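Local coordinates for SA0254 protein (Staphylococcus aureus subsp. aureus, PDB 2OOI) that is of unknown function but carries a UTRA domain, the module that in GntR-type transcription regulators typically binds a small effector ligand, at residues S86-L91 / K140-S145; T48-E53 / E73-L78. All coordinates share one frame; numbering follows the deposited sequence.

Interaction 1: S86-L91 / K140-S145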
loop_
_atom_site.group_PDB
_atom_site.type_symbol
_atom_site.label_atom_id
_atom_site.label_comp_id
_atom_site.label_asym_id
_atom_site.label_seq_id
_atom_site.Cartn_x
_atom_site.Cartn_y
_atom_site.Cartn_z
ATOM N N SER B 86 -11.479 -19.194 -5.629
ATOM C CA SER B 86 -11.488 -17.793 -6.040
ATOM C C SER B 86 -12.897 -17.294 -6.226
ATOM O O SER B 86 -13.594 -17.714 -7.152
ATOM C CB SER B 86 -10.760 -17.607 -7.362
ATOM O OG SER B 86 -10.957 -16.285 -7.853
ATOM N N ILE B 87 -13.312 -16.376 -5.367
ATOM C CA ILE B 87 -14.663 -15.830 -5.446
ATOM C C ILE B 87 -14.772 -14.970 -6.691
ATOM O O ILE B 87 -15.791 -14.936 -7.351
ATOM C CB ILE B 87 -15.012 -15.008 -4.203
ATOM C CG1 ILE B 87 -15.100 -15.940 -2.996
ATOM C CG2 ILE B 87 -16.301 -14.209 -4.419
ATOM C CD1 ILE B 87 -15.268 -15.217 -1.672
ATOM N N PHE B 88 -13.701 -14.309 -7.043
ATOM C CA PHE B 88 -13.734 -13.438 -8.200
ATOM C C PHE B 88 -13.803 -14.181 -9.559
ATOM O O PHE B 88 -14.405 -13.664 -10.504
ATOM C CB PHE B 88 -12.618 -12.368 -8.070
ATOM C CG PHE B 88 -12.893 -11.406 -6.911
ATOM C CD1 PHE B 88 -13.776 -10.301 -7.085
ATOM C CD2 PHE B 88 -12.206 -11.511 -5.713
ATOM C CE1 PHE B 88 -13.998 -9.362 -6.080
ATOM C CE2 PHE B 88 -12.433 -10.577 -4.700
ATOM C CZ PHE B 88 -13.334 -9.484 -4.895
ATOM N N ASP B 89 -13.252 -15.397 -9.644
ATOM C CA ASP B 89 -13.395 -16.205 -10.855
ATOM C C ASP B 89 -14.825 -16.658 -10.980
ATOM O O ASP B 89 -15.391 -16.615 -12.066
ATOM C CB ASP B 89 -12.489 -17.460 -10.863
ATOM C CG ASP B 89 -11.009 -17.127 -10.928
ATOM O OD1 ASP B 89 -10.642 -15.960 -11.239
ATOM O OD2 ASP B 89 -10.204 -18.049 -10.661
ATOM N N TYR B 90 -15.399 -17.119 -9.872
ATOM C CA TYR B 90 -16.807 -17.499 -9.857
ATOM C C TYR B 90 -17.653 -16.326 -10.325
ATOM O O TYR B 90 -18.490 -16.460 -11.227
ATOM C CB TYR B 90 -17.224 -17.951 -8.462
ATOM C CG TYR B 90 -18.716 -18.115 -8.227
ATOM C CD1 TYR B 90 -19.454 -17.102 -7.612
ATOM C CD2 TYR B 90 -19.388 -19.300 -8.566
ATOM C CE1 TYR B 90 -20.800 -17.247 -7.369
ATOM C CE2 TYR B 90 -20.767 -19.450 -8.316
ATOM C CZ TYR B 90 -21.459 -18.411 -7.718
ATOM O OH TYR B 90 -22.811 -18.511 -7.451
ATOM N N LEU B 91 -17.402 -15.166 -9.736
ATOM C CA LEU B 91 -18.171 -13.992 -10.078
ATOM C C LEU B 91 -18.106 -13.687 -11.577
ATOM O O LEU B 91 -19.126 -13.428 -12.187
ATOM C CB LEU B 91 -17.740 -12.803 -9.219
ATOM C CG LEU B 91 -17.958 -12.817 -7.694
ATOM C CD1 LEU B 91 -17.359 -11.622 -6.960
ATOM C CD2 LEU B 91 -19.397 -12.986 -7.355
ATOM N N LYS B 140 -22.228 -0.021 -9.289
ATOM C CA LYS B 140 -22.961 -0.612 -8.166
ATOM C C LYS B 140 -21.939 -1.257 -7.234
ATOM O O LYS B 140 -21.160 -2.102 -7.653
ATOM C CB LYS B 140 -24.030 -1.615 -8.656
ATOM C CG LYS B 140 -25.133 -0.957 -9.537
ATOM C CD LYS B 140 -26.125 -1.976 -10.213
ATOM C CE LYS B 140 -27.010 -1.312 -11.324
ATOM N NZ LYS B 140 -27.624 -2.267 -12.352
ATOM N N PRO B 141 -21.903 -0.833 -5.974
ATOM C CA PRO B 141 -20.936 -1.418 -5.049
ATOM C C PRO B 141 -21.444 -2.749 -4.574
ATOM O O PRO B 141 -22.562 -2.800 -4.132
ATOM C CB PRO B 141 -20.918 -0.426 -3.888
ATOM C CG PRO B 141 -22.268 0.224 -3.900
ATOM C CD PRO B 141 -22.752 0.185 -5.336
ATOM N N PHE B 142 -20.670 -3.828 -4.662
ATOM C CA PHE B 142 -21.230 -5.134 -4.306
ATOM C C PHE B 142 -20.469 -5.926 -3.239
ATOM O O PHE B 142 -21.002 -6.912 -2.724
ATOM C CB PHE B 142 -21.392 -5.981 -5.562
ATOM C CG PHE B 142 -20.104 -6.368 -6.191
ATOM C CD1 PHE B 142 -19.419 -7.471 -5.754
ATOM C CD2 PHE B 142 -19.560 -5.610 -7.208
ATOM C CE1 PHE B 142 -18.213 -7.826 -6.319
ATOM C CE2 PHE B 142 -18.328 -5.958 -7.784
ATOM C CZ PHE B 142 -17.663 -7.066 -7.333
ATOM N N ASP B 143 -19.251 -5.503 -2.895
ATOM C CA ASP B 143 -18.384 -6.262 -1.991
ATOM C C ASP B 143 -17.619 -5.296 -1.122
ATOM O O ASP B 143 -16.876 -4.462 -1.637
ATOM C CB ASP B 143 -17.411 -7.093 -2.825
ATOM C CG ASP B 143 -16.263 -7.714 -2.015
ATOM O OD1 ASP B 143 -16.170 -7.540 -0.785
ATOM O OD2 ASP B 143 -15.440 -8.420 -2.642
ATOM N N SER B 144 -17.787 -5.424 0.193
ATOM C CA SER B 144 -17.023 -4.668 1.190
ATOM C C SER B 144 -16.074 -5.606 1.915
ATOM O O SER B 144 -16.517 -6.452 2.670
ATOM C CB SER B 144 -17.984 -4.060 2.220
ATOM O OG SER B 144 -17.313 -3.291 3.213
ATOM N N SER B 145 -14.776 -5.438 1.722
ATOM C CA SER B 145 -13.787 -6.366 2.302
ATOM C C SER B 145 -12.726 -5.710 3.195
ATOM O O SER B 145 -12.092 -4.701 2.832
ATOM C CB SER B 145 -13.085 -7.158 1.189
ATOM O OG SER B 145 -13.937 -8.203 0.713
#

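Interaction 2: T48-E53 / E73-L78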
loop_
_atom_site.group_PDB
_atom_site.type_symbol
_atom_site.label_atom_id
_atom_site.label_comp_id
_atom_site.label_asym_id
_atom_site.label_seq_id
_atom_site.Cartn_x
_atom_site.Cartn_y
_atom_site.Cartn_z
ATOM N N THR B 48 -30.346 -8.409 1.274
ATOM C CA THR B 48 -29.539 -9.299 2.074
ATOM C C THR B 48 -28.072 -9.293 1.591
ATOM O O THR B 48 -27.758 -8.925 0.443
ATOM C CB THR B 48 -30.146 -10.744 2.204
ATOM O OG1 THR B 48 -29.520 -11.640 1.275
ATOM C CG2 THR B 48 -31.682 -10.770 2.065
ATOM N N VAL B 49 -27.180 -9.625 2.518
ATOM C CA VAL B 49 -25.747 -9.737 2.239
ATOM C C VAL B 49 -25.261 -11.072 2.760
ATOM O O VAL B 49 -25.773 -11.570 3.741
ATOM C CB VAL B 49 -24.900 -8.628 2.930
ATOM C CG1 VAL B 49 -25.247 -7.225 2.410
ATOM C CG2 VAL B 49 -25.019 -8.718 4.465
ATOM N N TYR B 50 -24.277 -11.657 2.088
ATOM C CA TYR B 50 -23.528 -12.803 2.626
ATOM C C TYR B 50 -22.327 -12.282 3.395
ATOM O O TYR B 50 -21.682 -11.343 2.942
ATOM C CB TYR B 50 -22.987 -13.652 1.502
ATOM C CG TYR B 50 -24.004 -14.316 0.603
ATOM C CD1 TYR B 50 -24.155 -13.914 -0.717
ATOM C CD2 TYR B 50 -24.773 -15.400 1.058
ATOM C CE1 TYR B 50 -25.041 -14.567 -1.565
ATOM C CE2 TYR B 50 -25.680 -16.035 0.228
ATOM C CZ TYR B 50 -25.800 -15.630 -1.088
ATOM O OH TYR B 50 -26.667 -16.271 -1.939
ATOM N N TYR B 51 -22.037 -12.881 4.551
ATOM C CA TYR B 51 -20.859 -12.540 5.351
ATOM C C TYR B 51 -19.941 -13.757 5.372
ATOM O O TYR B 51 -20.424 -14.870 5.590
ATOM C CB TYR B 51 -21.245 -12.192 6.798
ATOM C CG TYR B 51 -20.044 -11.986 7.690
ATOM C CD1 TYR B 51 -19.222 -10.880 7.508
ATOM C CD2 TYR B 51 -19.691 -12.912 8.669
ATOM C CE1 TYR B 51 -18.071 -10.683 8.274
ATOM C CE2 TYR B 51 -18.531 -12.729 9.460
ATOM C CZ TYR B 51 -17.731 -11.591 9.251
ATOM O OH TYR B 51 -16.585 -11.345 9.977
ATOM N N LEU B 52 -18.640 -13.559 5.141
ATOM C CA LEU B 52 -17.682 -14.618 5.404
ATOM C C LEU B 52 -16.368 -14.145 5.987
ATOM O O LEU B 52 -15.911 -13.054 5.678
ATOM C CB LEU B 52 -17.371 -15.448 4.153
ATOM C CG LEU B 52 -16.670 -14.787 2.974
ATOM C CD1 LEU B 52 -15.734 -15.734 2.240
ATOM C CD2 LEU B 52 -17.760 -14.288 2.063
ATOM N N GLU B 53 -15.803 -14.991 6.841
ATOM C CA GLU B 53 -14.428 -14.870 7.280
ATOM C C GLU B 53 -13.655 -16.026 6.733
ATOM O O GLU B 53 -14.087 -17.175 6.807
ATOM C CB GLU B 53 -14.301 -14.897 8.793
ATOM C CG GLU B 53 -14.897 -13.682 9.435
ATOM C CD GLU B 53 -14.828 -13.713 10.937
ATOM O OE1 GLU B 53 -14.336 -14.738 11.461
ATOM O OE2 GLU B 53 -15.275 -12.725 11.579
ATOM N N GLU B 73 -28.137 -9.549 -4.057
ATOM C CA GLU B 73 -28.859 -9.208 -5.277
ATOM C C GLU B 73 -27.938 -9.063 -6.491
ATOM O O GLU B 73 -28.310 -9.483 -7.587
ATOM C CB GLU B 73 -29.676 -7.930 -5.060
ATOM C CG GLU B 73 -30.470 -7.440 -6.266
ATOM C CD GLU B 73 -31.498 -8.448 -6.758
ATOM O OE1 GLU B 73 -32.096 -9.147 -5.903
ATOM O OE2 GLU B 73 -31.716 -8.532 -7.998
ATOM N N ILE B 74 -26.753 -8.500 -6.310
ATOM C CA ILE B 74 -25.819 -8.338 -7.415
ATOM C C ILE B 74 -25.030 -9.618 -7.683
ATOM O O ILE B 74 -24.893 -10.056 -8.810
ATOM C CB ILE B 74 -24.857 -7.170 -7.133
ATOM C CG1 ILE B 74 -25.653 -5.859 -7.165
ATOM C CG2 ILE B 74 -23.694 -7.157 -8.134
ATOM C CD1 ILE B 74 -24.883 -4.683 -6.662
ATOM N N VAL B 75 -24.534 -10.218 -6.621
ATOM C CA VAL B 75 -23.706 -11.423 -6.695
ATOM C C VAL B 75 -24.543 -12.677 -7.030
ATOM O O VAL B 75 -24.010 -13.694 -7.489
ATOM C CB VAL B 75 -22.928 -11.558 -5.337
ATOM C CG1 VAL B 75 -22.686 -12.973 -4.955
ATOM C CG2 VAL B 75 -21.622 -10.742 -5.366
ATOM N N LYS B 76 -25.857 -12.593 -6.762
ATOM C CA LYS B 76 -26.874 -13.584 -7.158
ATOM C C LYS B 76 -26.891 -14.776 -6.229
ATOM O O LYS B 76 -27.967 -15.176 -5.757
ATOM C CB LYS B 76 -26.688 -14.094 -8.588
ATOM C CG LYS B 76 -26.917 -13.075 -9.683
ATOM C CD LYS B 76 -26.726 -13.670 -11.048
ATOM C CE LYS B 76 -26.943 -12.643 -12.128
ATOM N NZ LYS B 76 -26.739 -13.237 -13.482
ATOM N N TYR B 77 -25.715 -15.367 -6.001
ATOM C CA TYR B 77 -25.587 -16.549 -5.147
ATOM C C TYR B 77 -24.139 -16.872 -4.731
ATOM O O TYR B 77 -23.222 -16.791 -5.519
ATOM C CB TYR B 77 -26.201 -17.777 -5.809
ATOM C CG TYR B 77 -26.098 -19.030 -4.962
ATOM C CD1 TYR B 77 -27.107 -19.391 -4.084
ATOM C CD2 TYR B 77 -24.982 -19.841 -5.029
ATOM C CE1 TYR B 77 -27.006 -20.540 -3.317
ATOM C CE2 TYR B 77 -24.868 -20.981 -4.260
ATOM C CZ TYR B 77 -25.876 -21.327 -3.409
ATOM O OH TYR B 77 -25.746 -22.470 -2.670
ATOM N N LEU B 78 -23.992 -17.281 -3.476
ATOM C CA LEU B 78 -22.720 -17.593 -2.865
ATOM C C LEU B 78 -23.029 -18.630 -1.768
ATOM O O LEU B 78 -24.060 -18.531 -1.107
ATOM C CB LEU B 78 -22.156 -16.323 -2.239
ATOM C CG LEU B 78 -20.786 -15.770 -2.561
ATOM C CD1 LEU B 78 -20.545 -15.793 -4.045
ATOM C CD2 LEU B 78 -20.677 -14.360 -2.016
HETATM O O HOH W 1 -29.602 -8.407 -1.752
#

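Interaction 1: S86-L91 / K140-S145
Phe88 lays the outer end of its ring beside the carboxylate of Asp143, with CZ 3.3 Å from OD2. The ring and carboxylate planes are only 21° apart, while the two side chains cross at about a right angle. With CG anti to its own carbonyl carbon (chi1 -67°), the Phe88 ring is carried off the helix toward the strand. A second meeting is apolar: Leu91 CD1 lies 3.9 Å from Phe142 CE1. That same ring corner turns its edge to Phe88, at 4.5 Å between the two CE1 atoms. No hydrogen bond crosses between the segments. The carboxylate is instead steadied from within its own strand, where Ser145 OG donates to Asp143 OD1 over 2.8 Å, on the syn lone pair; Ser145 OG also bonds Ser68 OG. A bound zinc ion lies about 3 Å from the nearest atom of the Phe88 side chain, though the hydrocarbon ring offers it no donor atom. Helix 87-94 packs on the sheet over strand 141-150; the axes of helix 87-91 and strand 141-145 approach to 12.6 Å and run antiparallel at 173°. Phe134 of strand 126-136 meets the Phe88 ring, Tyr70 of strand 61-71 touches Asp143, and Val75 of helix 72-75 packs against both Leu91 and Phe142.

Interaction 2: T48-E53 / E73-L78
In the antiparallel sheet of the UTRA domain, the Tyr50 ring of strand 49-58 is covered on one face by Leu78, from the turn that follows helix 72-75. The contact is a CH-pi one: Leu78 CB sits 3.6 Å from the Tyr50 ring centroid and 22° off the normal, displaced toward the rim on the CE1 and CD1 side. Having CG anti to the carbonyl carbon (chi1 -63°) sends the Tyr50 ring out from the strand so that its hydroxyl arrives at the turn backbone. There Tyr50 OH accepts a weak, bent hydrogen bond from Leu78 N, 3.2 Å away. Leu78 CD2 lies 3.7 Å from Tyr50 CD1, and Val75 CG1 lies 4.4 Å from Tyr50 CE1. Lys76 leaves the helix with positive phi. Beyond it, Tyr77 starts its side chain away from the strand at CB, and with CG anti to the backbone N (chi1 -180°) its CD1 lies 3.8 Å from Tyr50 OH. Phe27 of strand 20-30 also meets the Tyr50 ring, and Tyr70 of strand 61-71 packs on Leu78, placing this turn over the sheet. Just before the strand a water joins the two backbones: it donates to Thr48 O at 2.9 Å and accepts from Glu73 N at 3.0 Å.

Interaction 2 closes before interaction 1 opens along the chain, and their centres lie 9 Å apart on the same antiparallel sheet. The helices concerned, 72-75 and 87-94, are consecutive in sequence: helix 72-75 with the turn after it meets strand 49-58, and helix 87-94 meets strand 141-150, the two strands that flank strand 61-71. The contacts also touch each other directly. Tyr90 OH probably bonds Tyr77 O at 2.6 Å, Tyr90 CE1 packs 3.6 Å from Leu78 CD1, and Phe142 packs on Ile74. Together they tie both helices to each other and to the sheet within the UTRA domain, mostly through buried residues.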